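Local coordinates for protein rubber oxygenase (Streptomyces sp., PDB 5O1L) that cleaves the carbon-carbon double bonds of poly(cis-1,4-isoprene) rubber with dioxygen, using a non-covalently bound b-type heme, to give oligo-isoprenoids with keto and aldehyde ends, at residues W245-N250 / L357-R362. Sequence-based numbering, arbitrary orientation. Where two conformers were deposited one is given.
Sequences WGVRVN and LLVAFR
Val359 carries the helical side of this contact alone: its CG1 rests on the backbone of Trp245, Gly246 and Val247, while CG2 lies more loosely beside Trp245. With CG1 anti to its own backbone N (chi1 173°), that methyl reaches the turn: Val359 CG1 lies 3.5 Å from Trp245 O, 3.7 Å from Gly246 C and 3.7 Å from Val247 N. The other branch faces the start of the turn, where Val359 CG2 is 4.5 Å from Trp245 CB. Val247 points its CB away from the helix, yet its CG2, held beside its own backbone N, still comes within 4.0 Å of Val359 CG1; the two valines cross at about a right angle. Tyr129 of helix 127-142 touches both valines. No hydrogen bond joins the segments here, and the fit is wholly van der Waals. Beyond Val247 the loop diverges, and on this looser side Arg248 is exposed, its backbone N hydrogen-bonded to the side-chain carboxylate of Glu363. Arg362 lies apart, toward helix 373-393, where its NH2 forms a salt bridge with Glu379. Gly246, with positive phi (80°), ends helix 224-244 in a Schellman motif, and the contact joins the loop that follows to the last turn of helix 345-362 in the all-helical fold, remote from the heme.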
ATOM      1  N   TRP A 245      -4.545 -19.148   3.592  1.00 15.89           N
ATOM      2  CA  TRP A 245      -3.602 -19.792   4.525  1.00 15.61           C
ATOM      3  C   TRP A 245      -4.239 -20.358   5.750  1.00 14.96           C
ATOM      4  O   TRP A 245      -3.525 -21.034   6.520  1.00 18.02           O
ATOM      5  CB  TRP A 245      -2.531 -18.771   4.958  1.00 15.30           C
ATOM      6  CG  TRP A 245      -1.549 -18.362   3.922  1.00 14.85           C
ATOM      7  CD1 TRP A 245      -1.351 -18.912   2.714  1.00 15.37           C
ATOM      8  CD2 TRP A 245      -0.595 -17.341   4.054  1.00 15.09           C
ATOM      9  NE1 TRP A 245      -0.349 -18.261   2.077  1.00 15.44           N
ATOM     10  CE2 TRP A 245       0.157 -17.302   2.881  1.00 15.68           C
ATOM     11  CE3 TRP A 245      -0.293 -16.422   5.059  1.00 15.68           C
ATOM     12  CZ2 TRP A 245       1.218 -16.370   2.709  1.00 15.80           C
ATOM     13  CZ3 TRP A 245       0.736 -15.518   4.885  1.00 16.50           C
ATOM     14  CH2 TRP A 245       1.489 -15.532   3.723  1.00 16.89           C
ATOM     15  N   GLY A 246      -5.499 -20.112   5.993  1.00 15.79           N
ATOM     16  CA  GLY A 246      -6.179 -20.552   7.190  1.00 16.23           C
ATOM     17  C   GLY A 246      -5.954 -19.718   8.392  1.00 16.65           C
ATOM     18  O   GLY A 246      -6.224 -20.106   9.522  1.00 16.71           O
ATOM     19  N   VAL A 247      -5.535 -18.484   8.200  1.00 15.09           N
ATOM     20  CA  VAL A 247      -5.584 -17.583   9.307  1.00 14.89           C
ATOM     21  C   VAL A 247      -7.051 -17.442   9.767  1.00 16.31           C
ATOM     22  O   VAL A 247      -7.958 -17.360   8.876  1.00 18.55           O
ATOM     23  CB  VAL A 247      -4.979 -16.197   8.900  1.00 15.46           C
ATOM     24  CG1 VAL A 247      -5.140 -15.181  10.021  1.00 16.14           C
ATOM     25  CG2 VAL A 247      -3.561 -16.362   8.425  1.00 15.00           C
ATOM     26  N   ARG A 248      -7.273 -17.368  11.080  1.00 17.50           N
ATOM     27  CA  ARG A 248      -8.648 -17.228  11.580  1.00 21.35           C
ATOM     28  C   ARG A 248      -9.097 -15.786  11.449  1.00 18.87           C
ATOM     29  O   ARG A 248      -8.619 -14.886  12.119  1.00 20.44           O
ATOM     30  CB  ARG A 248      -8.793 -17.776  12.984  1.00 26.07           C
ATOM     31  CG  ARG A 248      -8.484 -19.285  13.074  1.00 30.37           C
ATOM     32  CD  ARG A 248      -9.007 -20.269  11.957  1.00 35.35           C
ATOM     33  NE  ARG A 248     -10.392 -20.640  12.274  1.00 39.21           N
ATOM     34  CZ  ARG A 248     -11.262 -21.218  11.442  1.00 44.43           C
ATOM     35  NH1 ARG A 248     -12.529 -21.432  11.848  1.00 45.89           N
ATOM     36  NH2 ARG A 248     -10.911 -21.576  10.210  1.00 47.22           N
ATOM     37  N   VAL A 249      -9.915 -15.551  10.425  1.00 16.01           N
ATOM     38  CA  VAL A 249     -10.477 -14.247  10.127  1.00 15.25           C
ATOM     39  C   VAL A 249     -11.997 -14.355  10.261  1.00 14.46           C
ATOM     40  O   VAL A 249     -12.628 -14.760   9.264  1.00 17.06           O
ATOM     41  CB  VAL A 249     -10.056 -13.732   8.769  1.00 15.83           C
ATOM     42  CG1 VAL A 249     -10.536 -12.263   8.639  1.00 17.70           C
ATOM     43  CG2 VAL A 249      -8.554 -13.783   8.578  1.00 16.21           C
ATOM     44  N   ASN A 250     -12.497 -13.947  11.418  1.00 14.97           N
ATOM     45  CA  ASN A 250     -13.918 -13.970  11.587  1.00 16.34           C
ATOM     46  C   ASN A 250     -14.542 -12.795  10.836  1.00 15.93           C
ATOM     47  O   ASN A 250     -13.845 -11.859  10.378  1.00 15.17           O
ATOM     48  CB  ASN A 250     -14.299 -14.060  13.013  1.00 17.36           C
ATOM     49  CG  ASN A 250     -13.879 -12.851  13.857  1.00 20.06           C
ATOM     50  OD1 ASN A 250     -13.867 -11.716  13.389  1.00 18.49           O
ATOM     51  ND2 ASN A 250     -13.602 -13.064  15.152  1.00 25.05           N
ATOM     52  N   LEU A 357       0.177 -25.700   8.247  1.00 14.73           N
ATOM     53  CA  LEU A 357       0.253 -26.349   9.553  0.50 14.57           C
ATOM     54  C   LEU A 357       0.798 -25.417  10.581  1.00 14.04           C
ATOM     55  O   LEU A 357       0.325 -25.405  11.721  1.00 13.86           O
ATOM     56  CB  LEU A 357       1.081 -27.645   9.511  0.50 15.15           C
ATOM     57  CG  LEU A 357       0.559 -28.687   8.506  0.50 14.93           C
ATOM     58  CD1 LEU A 357       1.602 -29.757   8.366  0.50 15.61           C
ATOM     59  CD2 LEU A 357      -0.774 -29.178   9.047  0.50 15.15           C
ATOM     60  N   LEU A 358       1.785 -24.622  10.184  1.00 13.36           N
ATOM     61  CA  LEU A 358       2.337 -23.631  11.127  1.00 14.57           C
ATOM     62  C   LEU A 358       1.242 -22.638  11.454  1.00 12.55           C
ATOM     63  O   LEU A 358       1.074 -22.246  12.590  1.00 12.61           O
ATOM     64  CB  LEU A 358       3.500 -22.917  10.516  1.00 15.90           C
ATOM     65  CG  LEU A 358       4.861 -23.494  10.925  1.00 19.44           C
ATOM     66  CD1 LEU A 358       5.077 -24.806  10.286  1.00 22.78           C
ATOM     67  CD2 LEU A 358       6.037 -22.550  10.649  1.00 19.10           C
ATOM     68  N   VAL A 359       0.473 -22.215  10.432  1.00 12.26           N
ATOM     69  CA  VAL A 359      -0.586 -21.261  10.689  1.00 12.45           C
ATOM     70  C   VAL A 359      -1.614 -21.860  11.652  1.00 12.38           C
ATOM     71  O   VAL A 359      -2.034 -21.219  12.627  1.00 12.47           O
ATOM     72  CB  VAL A 359      -1.229 -20.808   9.358  1.00 12.69           C
ATOM     73  CG1 VAL A 359      -2.445 -19.949   9.653  1.00 13.11           C
ATOM     74  CG2 VAL A 359      -0.151 -20.028   8.543  1.00 13.88           C
ATOM     75  N   ALA A 360      -2.071 -23.094  11.371  1.00 13.12           N
ATOM     76  CA  ALA A 360      -3.021 -23.712  12.269  1.00 13.17           C
ATOM     77  C   ALA A 360      -2.521 -23.855  13.679  1.00 13.09           C
ATOM     78  O   ALA A 360      -3.244 -23.710  14.635  1.00 13.19           O
ATOM     79  CB  ALA A 360      -3.448 -25.049  11.724  1.00 13.63           C
ATOM     80  N   PHE A 361      -1.238 -24.175  13.822  1.00 12.79           N
ATOM     81  CA  PHE A 361      -0.640 -24.250  15.166  1.00 13.96           C
ATOM     82  C   PHE A 361      -0.687 -22.871  15.849  1.00 13.43           C
ATOM     83  O   PHE A 361      -1.045 -22.745  17.016  1.00 14.18           O
ATOM     84  CB  PHE A 361       0.814 -24.728  15.052  1.00 13.94           C
ATOM     85  CG  PHE A 361       1.557 -24.685  16.336  1.00 16.19           C
ATOM     86  CD1 PHE A 361       1.161 -25.504  17.355  1.00 17.20           C
ATOM     87  CD2 PHE A 361       2.644 -23.846  16.482  1.00 16.53           C
ATOM     88  CE1 PHE A 361       1.814 -25.465  18.576  1.00 19.17           C
ATOM     89  CE2 PHE A 361       3.362 -23.851  17.679  1.00 18.63           C
ATOM     90  CZ  PHE A 361       2.912 -24.597  18.709  1.00 17.76           C
ATOM     91  N   ARG A 362      -0.276 -21.827  15.125  1.00 13.03           N
ATOM     92  CA  ARG A 362      -0.274 -20.477  15.739  1.00 14.04           C
ATOM     93  C   ARG A 362      -1.667 -19.956  16.074  1.00 14.95           C
ATOM     94  O   ARG A 362      -1.816 -19.192  16.999  1.00 16.12           O
ATOM     95  CB  ARG A 362       0.452 -19.507  14.849  1.00 14.71           C
ATOM     96  CG  ARG A 362       1.943 -19.813  14.668  1.00 14.58           C
ATOM     97  CD  ARG A 362       2.632 -19.827  15.953  1.00 14.34           C
ATOM     98  NE  ARG A 362       4.081 -20.044  15.708  1.00 15.15           N
ATOM     99  CZ  ARG A 362       4.919 -20.297  16.708  1.00 14.39           C
ATOM    100  NH1 ARG A 362       4.487 -20.317  17.937  1.00 15.04           N
ATOM    101  NH2 ARG A 362       6.178 -20.442  16.412  1.00 14.32           N
TER